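Local structure of bacterial leucyl aminopeptidase (Legionella pneumophila, 6ESL) at residues Y171-T176 with L238-T243; G184-P189 with Y253-R258; G207-T212 with A220-S225; D302-D307 with S334-W339; N310-L315 with V384-E389. The protein probably removes N-terminal residues, leucine among them, from peptides as a zinc-dependent M28-family aminopeptidase that Legionella pneumophila secretes and uses in acquiring nutrients inside amoebas. All coordinates share one frame; numbering follows the deposited sequence.

Contact 1: residues Y171-T176 with L238-T243; sequences YGRTDT and LSSKTT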
# COMPACT_ATOMS: atom_id res chain seq x y z
N TYR B 171 4.96 4.38 38.56
CA TYR B 171 3.74 5.14 38.26
C TYR B 171 2.45 4.61 38.89
O TYR B 171 1.36 5.21 38.74
CB TYR B 171 3.61 5.32 36.70
CG TYR B 171 4.88 5.98 36.12
CD1 TYR B 171 5.19 7.30 36.42
CD2 TYR B 171 5.80 5.27 35.39
CE1 TYR B 171 6.36 7.92 35.97
CE2 TYR B 171 6.99 5.87 34.95
CZ TYR B 171 7.25 7.21 35.23
OH TYR B 171 8.40 7.84 34.80
N GLY B 172 2.54 3.51 39.64
CA GLY B 172 1.34 2.85 40.19
C GLY B 172 0.39 2.31 39.13
O GLY B 172 -0.83 2.30 39.28
N ARG B 173 0.94 1.83 38.02
CA ARG B 173 0.11 1.16 37.03
C ARG B 173 -0.05 -0.28 37.58
O ARG B 173 0.96 -0.95 37.84
CB ARG B 173 0.77 1.21 35.65
CG ARG B 173 -0.16 0.82 34.55
CD ARG B 173 -1.06 1.94 34.02
NE ARG B 173 -2.07 1.31 33.17
CZ ARG B 173 -2.89 1.91 32.30
NH1 ARG B 173 -2.84 3.22 32.05
NH2 ARG B 173 -3.78 1.16 31.62
N THR B 174 -1.30 -0.72 37.80
CA THR B 174 -1.59 -2.02 38.46
C THR B 174 -2.14 -3.06 37.48
O THR B 174 -2.41 -4.17 37.88
CB THR B 174 -2.69 -1.88 39.56
OG1 THR B 174 -3.93 -1.57 38.92
CG2 THR B 174 -2.36 -0.81 40.58
N ASP B 175 -2.28 -2.74 36.20
CA ASP B 175 -2.91 -3.68 35.26
C ASP B 175 -1.84 -4.28 34.28
O ASP B 175 -2.16 -4.65 33.16
CB ASP B 175 -4.13 -3.03 34.56
CG ASP B 175 -3.74 -1.90 33.56
OD1 ASP B 175 -2.63 -1.32 33.71
OD2 ASP B 175 -4.59 -1.58 32.65
N THR B 176 -0.61 -4.38 34.77
CA THR B 176 0.50 -4.84 33.98
C THR B 176 1.00 -6.23 34.35
O THR B 176 0.75 -6.74 35.43
CB THR B 176 1.76 -3.89 34.01
OG1 THR B 176 2.26 -3.70 35.32
CG2 THR B 176 1.50 -2.60 33.30
N LEU B 238 2.58 3.72 30.63
CA LEU B 238 2.56 3.29 32.05
C LEU B 238 2.25 4.42 32.99
O LEU B 238 1.69 4.15 34.07
CB LEU B 238 3.91 2.72 32.46
CG LEU B 238 4.25 1.36 31.91
CD1 LEU B 238 5.69 1.07 32.27
CD2 LEU B 238 3.27 0.31 32.42
N SER B 239 2.68 5.65 32.63
CA SER B 239 2.46 6.85 33.45
C SER B 239 1.09 7.48 33.15
O SER B 239 0.64 8.35 33.87
CB SER B 239 3.59 7.86 33.25
OG SER B 239 3.47 8.46 31.97
N SER B 240 0.37 7.02 32.14
CA SER B 240 -0.99 7.54 31.99
C SER B 240 -2.00 6.80 32.92
O SER B 240 -1.73 5.70 33.43
CB SER B 240 -1.43 7.51 30.54
OG SER B 240 -1.49 6.21 30.07
N LYS B 241 -3.15 7.43 33.09
CA LYS B 241 -4.22 6.94 33.90
C LYS B 241 -5.37 6.44 33.07
O LYS B 241 -6.40 6.07 33.62
CB LYS B 241 -4.70 8.10 34.75
CG LYS B 241 -3.61 8.90 35.42
CD LYS B 241 -2.96 8.14 36.57
CE LYS B 241 -2.00 9.07 37.32
NZ LYS B 241 -1.59 8.48 38.60
N THR B 242 -5.20 6.37 31.75
CA THR B 242 -6.27 5.95 30.88
C THR B 242 -6.48 4.45 30.96
O THR B 242 -5.52 3.63 31.07
CB THR B 242 -5.90 6.26 29.42
OG1 THR B 242 -5.40 7.59 29.36
CG2 THR B 242 -7.09 6.06 28.45
N THR B 243 -7.75 4.10 30.82
CA THR B 243 -8.19 2.74 30.71
C THR B 243 -8.49 2.53 29.23
O THR B 243 -9.42 3.14 28.70
CB THR B 243 -9.42 2.47 31.60
OG1 THR B 243 -9.04 2.64 32.98
CG2 THR B 243 -10.03 1.04 31.32
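The guanidinium of Arg173 reaches the turn that follows helix 220-239 and meets two of its carbonyl oxygens at its edge. Arg173 NH1 donates to Thr242 O at 2.9 Å and to Ser240 O at 3.0 Å, the second from well above that carbonyl's plane, and Arg173 NH2 adds a weak bond to Thr242 O. Arg173 CG stands anti to the backbone N (chi1 -167°) and the chain bends at chi2, which lays CB, CG and CD along Leu238 O. The other edge is held side-on by Asp175 in a salt bridge: Arg173 NE bonds Asp175 OD1 at 2.7 Å and Arg173 NH2 bonds Asp175 OD2, each on its syn side. Tyr171 packs differently, one ring face receiving Ser239 CB in a CH-pi contact 3.7 Å from the ring centroid, while its OH bonds Arg235. Leu238 CD2 meets Thr176 CG2 at 3.5 Å, the two side chains crossing at about a right angle, with Phe164 and Ile195 around them. One arginine thus joins two turns at the protein surface: Asp175 probably balances its charge, the other N-H groups go to two loop carbonyls just past the helix, and together they hold the guanidinium in place.

Contact 2: residues G184-P189 with Y253-R258; sequences GWYKQP and YAAEER. With ZN (zinc ion), chain E.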
# COMPACT_ATOMS: atom_id res chain seq x y z
N GLY B 184 13.67 -21.85 22.24
CA GLY B 184 14.36 -23.13 22.01
C GLY B 184 15.80 -23.21 22.51
O GLY B 184 16.06 -22.96 23.66
N TRP B 185 16.72 -23.64 21.64
CA TRP B 185 18.08 -23.84 22.08
C TRP B 185 18.74 -22.54 22.43
O TRP B 185 19.75 -22.50 23.09
CB TRP B 185 18.85 -24.87 21.10
CG TRP B 185 19.54 -24.06 20.14
CD1 TRP B 185 18.94 -23.31 19.19
CD2 TRP B 185 20.93 -23.75 20.09
NE1 TRP B 185 19.87 -22.57 18.52
CE2 TRP B 185 21.11 -22.82 19.05
CE3 TRP B 185 22.06 -24.18 20.80
CZ2 TRP B 185 22.35 -22.31 18.70
CZ3 TRP B 185 23.32 -23.67 20.45
CH2 TRP B 185 23.44 -22.74 19.40
N TYR B 186 18.18 -21.41 21.98
CA TYR B 186 18.79 -20.14 22.30
C TYR B 186 18.51 -19.78 23.74
O TYR B 186 17.34 -19.81 24.18
CB TYR B 186 18.25 -19.01 21.40
CG TYR B 186 18.67 -19.17 19.96
CD1 TYR B 186 19.91 -18.72 19.53
CD2 TYR B 186 17.86 -19.81 19.05
CE1 TYR B 186 20.38 -18.96 18.23
CE2 TYR B 186 18.24 -19.98 17.72
CZ TYR B 186 19.55 -19.52 17.32
OH TYR B 186 20.01 -19.73 16.01
N LYS B 187 19.55 -19.41 24.47
CA LYS B 187 19.31 -19.07 25.88
C LYS B 187 18.63 -17.74 26.15
O LYS B 187 17.97 -17.60 27.17
CB LYS B 187 20.60 -19.19 26.69
CG LYS B 187 21.73 -18.38 26.15
CD LYS B 187 22.95 -18.48 27.07
CE LYS B 187 23.74 -19.77 26.84
NZ LYS B 187 25.11 -19.48 27.39
N GLN B 188 18.74 -16.76 25.24
CA GLN B 188 17.95 -15.48 25.38
C GLN B 188 16.45 -15.67 25.13
O GLN B 188 16.06 -16.09 24.02
CB GLN B 188 18.48 -14.42 24.42
CG GLN B 188 17.89 -13.01 24.42
CD GLN B 188 18.51 -12.22 23.31
OE1 GLN B 188 18.19 -12.48 22.11
NE2 GLN B 188 19.43 -11.25 23.64
N PRO B 189 15.60 -15.40 26.12
CA PRO B 189 14.16 -15.39 25.92
C PRO B 189 13.71 -14.10 25.30
O PRO B 189 14.43 -13.05 25.39
CB PRO B 189 13.60 -15.45 27.31
CG PRO B 189 14.65 -14.84 28.17
CD PRO B 189 15.97 -14.87 27.48
N TYR B 253 11.92 -8.87 21.14
CA TYR B 253 12.14 -10.20 20.69
C TYR B 253 13.59 -10.62 20.82
O TYR B 253 14.45 -9.83 20.57
CB TYR B 253 11.76 -10.31 19.17
CG TYR B 253 10.41 -9.82 18.86
CD1 TYR B 253 9.26 -10.61 19.21
CD2 TYR B 253 10.21 -8.63 18.19
CE1 TYR B 253 7.98 -10.19 18.85
CE2 TYR B 253 8.93 -8.14 17.93
CZ TYR B 253 7.84 -8.93 18.23
OH TYR B 253 6.60 -8.47 17.93
N ALA B 254 13.82 -11.88 21.18
CA ALA B 254 15.10 -12.51 21.14
C ALA B 254 15.44 -12.95 19.71
O ALA B 254 14.52 -13.23 18.91
CB ALA B 254 15.05 -13.77 22.01
N ALA B 255 16.75 -13.04 19.42
CA ALA B 255 17.22 -13.84 18.33
C ALA B 255 16.63 -13.45 16.95
O ALA B 255 16.43 -14.30 16.07
CB ALA B 255 16.98 -15.36 18.62
N GLU B 256 16.36 -12.18 16.74
CA GLU B 256 15.96 -11.68 15.45
C GLU B 256 17.03 -11.92 14.39
O GLU B 256 16.69 -12.30 13.26
CB GLU B 256 15.52 -10.25 15.51
CG GLU B 256 14.84 -9.74 14.23
CD GLU B 256 15.82 -9.27 13.15
OE1 GLU B 256 17.06 -9.19 13.45
OE2 GLU B 256 15.39 -9.21 11.94
N GLU B 257 18.32 -11.79 14.80
CA GLU B 257 19.43 -11.87 13.85
C GLU B 257 19.69 -13.31 13.45
O GLU B 257 20.49 -13.58 12.59
CB GLU B 257 20.69 -11.32 14.47
CG GLU B 257 20.63 -9.82 14.81
CD GLU B 257 20.63 -8.91 13.60
OE1 GLU B 257 20.64 -9.41 12.47
OE2 GLU B 257 20.62 -7.72 13.86
N ARG B 258 19.00 -14.27 14.11
CA ARG B 258 19.12 -15.73 13.78
C ARG B 258 18.03 -16.16 12.81
O ARG B 258 17.90 -17.34 12.52
CB ARG B 258 19.09 -16.59 15.02
CG ARG B 258 20.11 -16.06 16.11
CD ARG B 258 21.56 -16.27 15.66
NE ARG B 258 21.81 -17.64 15.35
CZ ARG B 258 23.00 -18.13 14.98
NH1 ARG B 258 24.11 -17.37 14.96
NH2 ARG B 258 23.15 -19.44 14.81
ZN ZN E . 19.18 -6.76 11.97
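Gln188 and Pro189, where the chain enters strand 188-195 after a corner at Lys187, run beside the loop leaving strand 248-253, with the CA atoms of Pro189 and Ala254 5.7 Å apart. These neighbouring antiparallel strands belong to the mixed beta-sheet of the M28 peptidase domain, and the loop carries Glu257, whose OE2 binds a zinc ion at 2.6 Å. Gln188 extends from a CG anti to the backbone N (chi1 -177°), passes Ala254 CB, which sits 3.2 Å from Gln188 O, and offers OE1 to Ala255 N, nearly along the C=O axis. Its NE2 donates to Arg146 O and Gly153 O, so the buried amide is used at both ends. Ala255 CB lies over one face of the Tyr186 ring at a loose 4.4 Å from Tyr186 CG. Arg258 folds back at chi2 and chi3, placing its guanidinium at 63° to that ring with the phenol oxygen at its edge. Glu22 of the second subunit bonds Tyr186 OH and forms a salt bridge with Arg258 NH2, tying the pair into the dimer. The shared oxygen is gripped unequally: Arg258 NE donates to Tyr186 OH at 2.8 Å, whereas Arg258 NH2 reaches it only weakly at 3.4 Å.

Contact 3: residues G207-T212 with A220-S225; sequences GAHMDT and AGDDGS. With ZN (zinc ion), chain F; ZN (zinc ion), chain E.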
# COMPACT_ATOMS: atom_id res chain seq x y z
N GLY B 207 6.72 -3.73 18.99
CA GLY B 207 7.93 -4.50 19.17
C GLY B 207 9.21 -3.91 18.67
O GLY B 207 9.21 -2.95 17.88
N ALA B 208 10.28 -4.59 19.05
CA ALA B 208 11.67 -4.31 18.64
C ALA B 208 12.45 -5.59 18.99
O ALA B 208 11.96 -6.41 19.80
CB ALA B 208 12.23 -3.14 19.50
N HIS B 209 13.66 -5.73 18.53
CA HIS B 209 14.47 -6.87 18.84
C HIS B 209 15.63 -6.44 19.70
O HIS B 209 16.19 -5.45 19.47
CB HIS B 209 14.85 -7.71 17.62
CG HIS B 209 15.83 -7.11 16.68
ND1 HIS B 209 17.17 -7.33 16.75
CD2 HIS B 209 15.64 -6.37 15.57
CE1 HIS B 209 17.76 -6.73 15.75
NE2 HIS B 209 16.86 -6.13 15.04
N MET B 210 16.02 -7.29 20.63
CA MET B 210 16.95 -6.89 21.67
C MET B 210 18.38 -7.32 21.29
O MET B 210 19.38 -6.91 21.97
CB MET B 210 16.53 -7.56 23.02
CG MET B 210 16.79 -9.06 23.11
SD MET B 210 16.46 -9.64 24.79
CE MET B 210 14.71 -9.74 24.88
N ASP B 211 18.50 -8.21 20.32
CA ASP B 211 19.74 -8.90 20.04
C ASP B 211 20.64 -8.26 19.00
O ASP B 211 20.24 -7.33 18.29
CB ASP B 211 19.49 -10.39 19.67
CG ASP B 211 18.78 -10.54 18.31
OD1 ASP B 211 17.81 -9.81 18.11
OD2 ASP B 211 19.22 -11.40 17.51
N THR B 212 21.85 -8.81 18.92
CA THR B 212 22.89 -8.49 17.97
C THR B 212 23.57 -9.73 17.51
O THR B 212 23.26 -10.88 17.94
CB THR B 212 23.98 -7.60 18.62
OG1 THR B 212 24.74 -8.39 19.60
CG2 THR B 212 23.38 -6.36 19.24
N ALA B 220 23.93 -0.23 18.17
CA ALA B 220 23.22 0.97 18.51
C ALA B 220 21.97 1.17 17.62
O ALA B 220 20.86 1.39 18.11
CB ALA B 220 24.19 2.15 18.45
N GLY B 221 22.22 1.26 16.34
CA GLY B 221 21.17 1.39 15.33
C GLY B 221 20.33 0.13 15.28
O GLY B 221 19.09 0.20 15.45
N ASP B 222 21.02 -0.97 15.08
CA ASP B 222 20.31 -2.23 15.03
C ASP B 222 20.55 -3.13 16.19
O ASP B 222 21.56 -3.83 16.22
CB ASP B 222 20.82 -2.87 13.73
CG ASP B 222 20.10 -4.13 13.33
OD1 ASP B 222 18.98 -4.40 13.82
OD2 ASP B 222 20.68 -4.85 12.51
N ASP B 223 19.54 -3.30 17.08
CA ASP B 223 18.30 -2.52 17.20
C ASP B 223 18.18 -2.00 18.61
O ASP B 223 17.09 -1.95 19.19
CB ASP B 223 17.09 -3.35 16.85
CG ASP B 223 15.83 -2.56 16.81
OD1 ASP B 223 15.85 -1.34 16.58
OD2 ASP B 223 14.75 -3.21 16.96
N GLY B 224 19.31 -1.49 19.11
CA GLY B 224 19.31 -0.69 20.31
C GLY B 224 18.32 0.47 20.22
O GLY B 224 17.58 0.74 21.13
N SER B 225 18.38 1.16 19.07
CA SER B 225 17.56 2.36 18.84
C SER B 225 16.09 2.01 18.95
O SER B 225 15.35 2.66 19.69
CB SER B 225 17.91 2.97 17.49
OG SER B 225 17.62 2.07 16.39
ZN ZN F . 17.32 -5.21 13.14
ZN ZN E . 19.18 -6.76 11.97
O HOH W 1 17.64 -4.39 11.14
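The imidazole of His209 carries Asp223 CB over one face, a CH-pi contact 3.5 Å from the ring centroid, and has Asp222 OD1 at its edge beside NE2. That edge faces metal: His209 NE2 binds one zinc ion at 2.2 Å and Asp222 OD1 binds the same ion at 2.0 Å, with the ring and carboxylate planes 87° apart. Asp222 OD2 reaches the second zinc ion at a longer 2.5 Å, so the carboxylate bridges the pair. Asp284 adds to the first site, Glu257 to the second, and a water binds the first ion at 2.2 Å. Away from the metal, His209 ND1 donates to Asp211 OD1 at 2.9 Å, tilted from the ring plane. Asp223, preceded by a cis peptide bond, has CG anti to its backbone N (chi1 -174°), which sends OD2 back to strand 203-209 to accept His209 N in a nearly straight bond; OD1 is held by Met285 N. These links join the strand to the start of helix 220-239 within a beta-alpha-beta unit. The two-zinc centre is that of the M28 aminopeptidases; Asp211 probably helps hold the imidazole's rotation and may strengthen NE2 as a ligand, while Asp223 secures that ligand's backbone from the second shell.

Contact 4: residues D302-D307 with S334-W339; sequences DYTDRD and SDHASW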
# COMPACT_ATOMS: atom_id res chain seq x y z
N ASP B 302 6.94 -4.25 1.92
CA ASP B 302 7.02 -5.70 1.72
C ASP B 302 6.82 -6.38 3.10
O ASP B 302 7.37 -5.92 4.12
CB ASP B 302 8.16 -6.20 0.87
CG ASP B 302 9.47 -6.03 1.52
OD1 ASP B 302 9.55 -5.27 2.51
OD2 ASP B 302 10.43 -6.66 1.04
N TYR B 303 6.01 -7.44 3.10
CA TYR B 303 5.64 -8.27 4.27
C TYR B 303 4.90 -7.50 5.35
O TYR B 303 5.02 -7.78 6.54
CB TYR B 303 6.86 -9.01 4.81
CG TYR B 303 7.50 -9.77 3.67
CD1 TYR B 303 7.00 -11.02 3.25
CD2 TYR B 303 8.58 -9.25 2.94
CE1 TYR B 303 7.57 -11.68 2.19
CE2 TYR B 303 9.15 -9.96 1.91
CZ TYR B 303 8.63 -11.16 1.51
OH TYR B 303 9.24 -11.81 0.47
N THR B 304 4.07 -6.57 4.90
CA THR B 304 3.33 -5.74 5.81
C THR B 304 1.87 -5.56 5.27
O THR B 304 1.64 -5.68 4.10
CB THR B 304 3.91 -4.33 5.91
OG1 THR B 304 4.05 -3.72 4.64
CG2 THR B 304 5.32 -4.32 6.62
N ASP B 305 0.98 -5.18 6.16
CA ASP B 305 -0.41 -4.94 5.88
C ASP B 305 -0.53 -3.60 5.24
O ASP B 305 -0.09 -2.59 5.76
CB ASP B 305 -1.24 -4.99 7.14
CG ASP B 305 -2.73 -4.78 6.88
OD1 ASP B 305 -3.32 -5.72 6.34
OD2 ASP B 305 -3.29 -3.66 7.20
N ARG B 306 -1.18 -3.59 4.09
CA ARG B 306 -1.38 -2.38 3.34
C ARG B 306 -2.16 -1.30 4.05
O ARG B 306 -1.69 -0.15 4.12
CB ARG B 306 -2.03 -2.76 1.97
CG ARG B 306 -2.54 -1.55 1.18
CD ARG B 306 -3.02 -1.96 -0.19
NE ARG B 306 -2.93 -0.80 -1.09
CZ ARG B 306 -3.21 -0.85 -2.41
NH1 ARG B 306 -3.56 -2.02 -2.99
NH2 ARG B 306 -3.17 0.25 -3.13
N ASP B 307 -3.33 -1.60 4.61
CA ASP B 307 -4.07 -0.58 5.34
C ASP B 307 -3.35 -0.08 6.59
O ASP B 307 -3.36 1.08 6.88
CB ASP B 307 -5.48 -1.04 5.72
CG ASP B 307 -6.40 -1.17 4.52
OD1 ASP B 307 -6.08 -0.65 3.43
OD2 ASP B 307 -7.46 -1.79 4.68
N SER B 334 12.48 -8.21 9.19
CA SER B 334 12.40 -8.06 10.62
C SER B 334 11.16 -8.71 11.18
O SER B 334 10.41 -9.35 10.47
CB SER B 334 12.43 -6.59 11.01
OG SER B 334 12.85 -6.38 12.32
N ASP B 335 10.94 -8.53 12.47
CA ASP B 335 9.96 -9.32 13.22
C ASP B 335 8.49 -9.13 12.81
O ASP B 335 7.68 -10.01 13.04
CB ASP B 335 10.14 -9.14 14.77
CG ASP B 335 11.49 -9.53 15.18
OD1 ASP B 335 11.79 -10.75 15.06
OD2 ASP B 335 12.21 -8.60 15.72
N HIS B 336 8.15 -8.03 12.14
CA HIS B 336 6.80 -7.88 11.61
C HIS B 336 6.44 -9.02 10.70
O HIS B 336 5.25 -9.39 10.63
CB HIS B 336 6.68 -6.56 10.86
CG HIS B 336 7.67 -6.42 9.76
ND1 HIS B 336 9.03 -6.20 10.01
CD2 HIS B 336 7.52 -6.50 8.40
CE1 HIS B 336 9.65 -6.18 8.81
NE2 HIS B 336 8.75 -6.37 7.83
N ALA B 337 7.43 -9.63 10.05
CA ALA B 337 7.15 -10.69 9.09
C ALA B 337 6.53 -11.91 9.73
O ALA B 337 5.74 -12.63 9.10
CB ALA B 337 8.41 -11.07 8.29
N SER B 338 6.98 -12.22 10.95
CA SER B 338 6.42 -13.28 11.73
C SER B 338 4.91 -13.18 11.95
O SER B 338 4.21 -14.23 11.83
CB SER B 338 7.21 -13.47 13.03
OG SER B 338 8.61 -13.66 12.74
N TRP B 339 4.43 -11.97 12.19
CA TRP B 339 3.01 -11.68 12.33
C TRP B 339 2.29 -11.71 10.99
O TRP B 339 1.21 -12.38 10.83
CB TRP B 339 2.81 -10.34 13.04
CG TRP B 339 3.31 -10.28 14.40
CD1 TRP B 339 4.51 -9.73 14.81
CD2 TRP B 339 2.70 -10.81 15.62
NE1 TRP B 339 4.66 -9.87 16.15
CE2 TRP B 339 3.56 -10.52 16.68
CE3 TRP B 339 1.50 -11.42 15.91
CZ2 TRP B 339 3.27 -10.85 17.97
CZ3 TRP B 339 1.21 -11.76 17.25
CH2 TRP B 339 2.08 -11.47 18.23
O HOH W 2 9.56 -6.21 5.19
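His336 presents the CD2 edge of its imidazole to the loop before helix 306-320, and the close packing gathers there. His336 CD2 lies 3.4 Å from Tyr303 O, which approaches near the ring plane, and 3.6 Å from Thr304 CG2, which comes in obliquely. Two torsions bring these groups together: His336 CG sits between its backbone N and carbonyl carbon (chi1 56°), directing the ring at the loop, and Thr304 CG2 stands anti to its own carbonyl carbon while OG1 bonds Phe300 O. Tyr303 O is buried here without a hydrogen-bonding partner in the model, and its nearest neighbour across the contact is His336 CD2.

The other side is looser and holds a water. Asp302 O and His336 NE2 are 4.0 Å apart, and a water lying in the plane of the imidazole links them, 2.8 Å from His336 NE2; its modelled distance to Asp302 O is doubtfully short. Tyr303 CB only brushes Ala337 CB, at 4.3 Å, and its phenol ring leads away to Gly104 of the second subunit, to whose O the OH is bonded. Asp302 uses its carboxylate away from His336, on Cys329 N and Gly330 N of its own chain and Ser106 of the second subunit.

Asp305 caps helix 306-320, its OD2 accepting Leu308 N. Helix 336-340 is short and lies against strands 277-282 and 346-350: His336 stacks on Phe348, Trp339 packs against Val277 and Val280, and helix 261-272 receives Ser338 and Trp339. The contact thus sets the loop leading into helix 306-320 against the start of helix 336-340, between the central sheet and the dimer interface.

Contact 5: residues N310-L315 with V384-E389; sequences NYLAKL and VAFAIE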
# COMPACT_ATOMS: atom_id res chain seq x y z
N ASN B 310 -0.48 2.27 5.46
CA ASN B 310 -1.09 3.59 5.14
C ASN B 310 -1.48 4.39 6.36
O ASN B 310 -1.26 5.59 6.41
CB ASN B 310 -2.34 3.45 4.24
CG ASN B 310 -2.01 2.95 2.81
OD1 ASN B 310 -0.88 3.09 2.32
ND2 ASN B 310 -3.08 2.46 2.10
N TYR B 311 -2.03 3.72 7.36
CA TYR B 311 -2.34 4.39 8.60
C TYR B 311 -1.07 4.98 9.31
O TYR B 311 -1.08 6.10 9.79
CB TYR B 311 -3.08 3.44 9.56
CG TYR B 311 -3.56 4.10 10.78
CD1 TYR B 311 -4.48 5.14 10.72
CD2 TYR B 311 -3.14 3.65 12.04
CE1 TYR B 311 -4.95 5.73 11.91
CE2 TYR B 311 -3.54 4.25 13.20
CZ TYR B 311 -4.47 5.27 13.15
OH TYR B 311 -4.90 5.86 14.32
N LEU B 312 0.00 4.21 9.33
CA LEU B 312 1.26 4.78 9.83
C LEU B 312 1.67 6.04 9.08
O LEU B 312 2.11 6.95 9.65
CB LEU B 312 2.45 3.78 9.71
CG LEU B 312 2.53 2.61 10.60
CD1 LEU B 312 3.99 2.09 10.42
CD2 LEU B 312 2.24 2.87 12.04
N ALA B 313 1.54 6.04 7.76
CA ALA B 313 1.87 7.25 6.98
C ALA B 313 1.07 8.44 7.48
O ALA B 313 1.63 9.50 7.69
CB ALA B 313 1.65 6.98 5.47
N LYS B 314 -0.21 8.25 7.72
CA LYS B 314 -1.07 9.30 8.27
C LYS B 314 -0.70 9.74 9.67
O LYS B 314 -0.66 10.92 9.96
CB LYS B 314 -2.53 8.84 8.30
CG LYS B 314 -3.19 8.98 6.94
CD LYS B 314 -4.48 8.19 6.84
CE LYS B 314 -5.65 8.97 7.44
NZ LYS B 314 -6.78 7.99 7.39
N LEU B 315 -0.38 8.76 10.53
CA LEU B 315 0.07 9.07 11.87
C LEU B 315 1.33 9.87 11.80
O LEU B 315 1.48 10.81 12.59
CB LEU B 315 0.32 7.83 12.74
CG LEU B 315 -0.87 6.98 13.15
CD1 LEU B 315 -0.37 5.71 13.80
CD2 LEU B 315 -1.80 7.78 14.10
N VAL B 384 3.92 5.68 20.57
CA VAL B 384 2.91 6.25 21.51
C VAL B 384 1.60 6.56 20.79
O VAL B 384 0.51 6.19 21.27
CB VAL B 384 3.41 7.51 22.27
CG1 VAL B 384 2.29 8.23 23.06
CG2 VAL B 384 4.47 7.10 23.23
N ALA B 385 1.70 7.17 19.62
CA ALA B 385 0.48 7.55 18.89
C ALA B 385 -0.28 6.32 18.38
O ALA B 385 -1.51 6.28 18.47
CB ALA B 385 0.83 8.49 17.76
N PHE B 386 0.42 5.34 17.83
CA PHE B 386 -0.14 4.09 17.42
C PHE B 386 -0.86 3.36 18.58
O PHE B 386 -1.99 2.94 18.46
CB PHE B 386 1.05 3.21 16.91
CG PHE B 386 0.68 1.90 16.31
CD1 PHE B 386 0.40 1.81 14.94
CD2 PHE B 386 0.70 0.72 17.07
CE1 PHE B 386 0.08 0.57 14.34
CE2 PHE B 386 0.38 -0.52 16.47
CZ PHE B 386 0.07 -0.58 15.11
N ALA B 387 -0.20 3.30 19.74
CA ALA B 387 -0.82 2.65 20.91
C ALA B 387 -2.11 3.36 21.30
O ALA B 387 -3.19 2.72 21.36
CB ALA B 387 0.14 2.65 22.09
N ILE B 388 -2.01 4.66 21.51
CA ILE B 388 -3.17 5.38 22.05
C ILE B 388 -4.31 5.39 21.04
O ILE B 388 -5.44 5.09 21.41
CB ILE B 388 -2.78 6.80 22.54
CG1 ILE B 388 -1.88 6.72 23.78
CG2 ILE B 388 -4.01 7.64 22.79
CD1 ILE B 388 -1.17 8.00 24.11
N GLU B 389 -4.07 5.67 19.76
CA GLU B 389 -5.16 5.65 18.80
C GLU B 389 -5.84 4.29 18.70
O GLU B 389 -7.07 4.23 18.70
CB GLU B 389 -4.73 6.04 17.36
CG GLU B 389 -4.47 7.53 17.21
CD GLU B 389 -5.78 8.36 17.10
OE1 GLU B 389 -6.86 7.73 16.85
OE2 GLU B 389 -5.70 9.63 17.30
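Two helices that pack beside the central sheet of the M28 peptidase domain, 306-320 and the C-terminal 373-391, cross here at 113°, their segment axes no nearer than 10.7 Å. At that spacing long side chains bridge the gap. Phe386, with CG anti to the backbone N (chi1 -175°), brings the CD1 side of its ring up to two leucines of the facing helix. Leu312 CD2 touches Phe386 CD1 obliquely at 3.6 Å, and Leu315 CD1 comes to the ring edge at 4.1 Å from Phe386 CD1 while also resting near Phe386 CA. Leu312 continues to Ala347 and Pro349 of strand 346-350, so this apolar group runs on into the sheet. One turn along, Leu315 and Glu389 slide past each other in opposite directions, with Leu315 CD2 4.1 Å from Glu389 CG. Glu389 bends at chi2, and its buried carboxylate is held by Tyr319 OH, His117 N and Lys116 N, a set of donors that would help it remain charged. Tyr311 crosses Glu389 at about a right angle, its ring and the carboxylate 76° apart in plane. The phenol oxygen lies closest to the aliphatic part of Glu389, and bonds Glu114 O in the segment preceding helix 118-125. At the tip of that ring, Tyr311 OH lies 3.1 Å from Glu389 CB and 3.4 Å from Glu389 CG.

In the fold
Contact 1 lies at the surface, whereas the other four are buried. Helix 220-239 serves contacts 1 and 3 at its opposite ends: the loop after its C-terminus is fastened by an arginine, its N-terminal turn by zinc ligands, with the contact centres 26 Å apart. Contacts 2 and 3 touch through strands 203-209 and 248-253 and share a zinc ion. Contact 4 reaches both of them, through Asp335 and Trp339, but its chemistry rests on an imidazole edge and a water. Helix 306-320 links contacts 4 and 5, the latter chiefly apolar. Contacts 2, 4 and 5 also meet the second subunit, which neither contact 1 nor contact 3 does.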